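Local structure of probable starch synthase 4, chloroplastic/amyloplastic (Arabidopsis thaliana, 6GNE) at residues P350-Q353 against R354-G358. The protein is probably a soluble starch synthase of plastids, a glycosyltransferase of the two-domain GT-B fold. Sequence-based numbering, arbitrary orientation.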
loop_
_atom_site.group_PDB
_atom_site.type_symbol
_atom_site.label_atom_id
_atom_site.label_comp_id
_atom_site.label_asym_id
_atom_site.label_seq_id
_atom_site.Cartn_x
_atom_site.Cartn_y
_atom_site.Cartn_z
ATOM N N PRO A 350 -12.417 5.303 16.548
ATOM C CA PRO A 350 -13.086 4.611 17.665
ATOM C C PRO A 350 -14.547 4.186 17.485
ATOM O O PRO A 350 -14.918 3.129 17.980
ATOM C CB PRO A 350 -12.974 5.617 18.819
ATOM C CG PRO A 350 -11.704 6.326 18.545
ATOM C CD PRO A 350 -11.597 6.431 17.033
ATOM N N HIS A 351 -15.379 4.975 16.819
ATOM C CA HIS A 351 -16.791 4.573 16.632
ATOM C C HIS A 351 -16.908 3.349 15.719
ATOM O O HIS A 351 -17.799 2.550 15.883
ATOM C CB HIS A 351 -17.717 5.734 16.192
ATOM C CG HIS A 351 -17.683 6.037 14.731
ATOM N ND1 HIS A 351 -18.474 5.378 13.803
ATOM C CD2 HIS A 351 -16.980 6.968 14.032
ATOM C CE1 HIS A 351 -18.224 5.864 12.593
ATOM N NE2 HIS A 351 -17.320 6.828 12.702
ATOM N N ILE A 352 -15.991 3.217 14.773
ATOM C CA ILE A 352 -15.889 2.047 13.899
ATOM C C ILE A 352 -15.330 0.860 14.691
ATOM O O ILE A 352 -15.849 -0.258 14.578
ATOM C CB ILE A 352 -15.032 2.321 12.642
ATOM C CG1 ILE A 352 -15.614 3.495 11.851
ATOM C CG2 ILE A 352 -14.931 1.083 11.749
ATOM C CD1 ILE A 352 -15.058 3.702 10.456
ATOM N N GLN A 353 -14.305 1.089 15.505
ATOM C CA GLN A 353 -13.802 0.028 16.385
ATOM C C GLN A 353 -14.923 -0.479 17.312
ATOM O O GLN A 353 -15.127 -1.675 17.447
ATOM C CB GLN A 353 -12.569 0.496 17.182
ATOM C CG GLN A 353 -11.717 -0.618 17.812
ATOM C CD GLN A 353 -10.879 -1.447 16.829
ATOM O OE1 GLN A 353 -10.630 -1.077 15.670
ATOM N NE2 GLN A 353 -10.427 -2.587 17.308
ATOM N N ARG A 354 -15.656 0.448 17.915
ATOM C CA ARG A 354 -16.754 0.149 18.847
ATOM C C ARG A 354 -17.882 -0.679 18.148
ATOM O O ARG A 354 -18.409 -1.625 18.719
ATOM C CB ARG A 354 -17.262 1.480 19.411
ATOM C CG ARG A 354 -18.068 1.450 20.687
ATOM C CD ARG A 354 -17.853 2.690 21.530
ATOM N NE ARG A 354 -18.222 3.901 20.773
ATOM C CZ ARG A 354 -17.395 4.866 20.341
ATOM N NH1 ARG A 354 -16.083 4.890 20.629
ATOM N NH2 ARG A 354 -17.906 5.888 19.641
ATOM N N GLU A 355 -18.203 -0.341 16.903
ATOM C CA GLU A 355 -19.258 -1.015 16.128
ATOM C C GLU A 355 -18.882 -2.475 15.841
ATOM O O GLU A 355 -19.712 -3.379 15.996
ATOM C CB GLU A 355 -19.507 -0.257 14.807
ATOM C CG GLU A 355 -20.742 -0.635 13.974
ATOM C CD GLU A 355 -20.626 -0.141 12.508
ATOM O OE1 GLU A 355 -21.142 -0.807 11.562
ATOM O OE2 GLU A 355 -19.981 0.915 12.249
ATOM N N PHE A 356 -17.631 -2.704 15.450
ATOM C CA PHE A 356 -17.143 -4.056 15.194
ATOM C C PHE A 356 -16.922 -4.853 16.477
ATOM O O PHE A 356 -17.161 -6.054 16.498
ATOM C CB PHE A 356 -15.897 -4.040 14.285
ATOM C CG PHE A 356 -16.237 -3.853 12.839
ATOM C CD1 PHE A 356 -16.485 -2.579 12.320
ATOM C CD2 PHE A 356 -16.415 -4.943 12.017
ATOM C CE1 PHE A 356 -16.860 -2.393 11.014
ATOM C CE2 PHE A 356 -16.802 -4.763 10.692
ATOM C CZ PHE A 356 -17.010 -3.486 10.195
ATOM N N GLU A 357 -16.480 -4.180 17.536
ATOM C CA GLU A 357 -16.340 -4.797 18.853
ATOM C C GLU A 357 -17.668 -5.398 19.335
ATOM O O GLU A 357 -17.667 -6.447 19.974
ATOM C CB GLU A 357 -15.818 -3.796 19.902
ATOM C CG GLU A 357 -14.290 -3.769 19.996
ATOM C CD GLU A 357 -13.704 -2.589 20.781
ATOM O OE1 GLU A 357 -12.473 -2.397 20.665
ATOM O OE2 GLU A 357 -14.444 -1.865 21.502
ATOM N N GLY A 358 -18.782 -4.716 19.022
ATOM C CA GLY A 358 -20.136 -5.195 19.344
ATOM C C GLY A 358 -20.525 -6.444 18.574
ATOM O O GLY A 358 -21.071 -7.398 19.125
#
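Pro350 to Gln353 form the first turn of an alpha-helix and pass their carbonyls to the amides four residues on: Arg354 N donates to Pro350 O at 2.8 Å, Glu355 N to His351 O, Phe356 N to Ile352 O and Glu357 N to Gln353 O. Proline suits this opening turn, where its missing N-H costs no helical bond. On the inner side Ile352 and Phe356, one turn apart, run alongside each other in the same direction, with the methyl Ile352 CG2 at 4.0 Å from Phe356 CD1. Ile352 O lies at the ring's edge, in its plane, 3.3 Å from Phe356 CD1. Both side chains are apolar, as befits their buried places, Phe356 against Leu343 of strand 340-346 and Ile352 against Pro320 and Ser347. Helix 350-362 is the crossover of a beta-alpha-beta unit between parallel strands 340-346 and 369-372, part of the sheet of the C-terminal Rossmann-like domain of the GT-B fold. Gln353, its CG anti to the backbone N (chi1 -163°) and its chain turned about CB-CG (chi2 72°), suits its place through an amide oxygen, OE1, that accepts the Ser347 N-H, while its CG meets Glu357 OE1 at 3.4 Å; amide and carboxylate planes stand nearly perpendicular, 84° apart. On the exposed side Arg354 is long enough to fold back toward the start of the helix, laying one guanidinium face over His351 CA; NH2 approaches His351 CB to 3.5 Å and NH1 comes 3.7 Å from Pro350 CB.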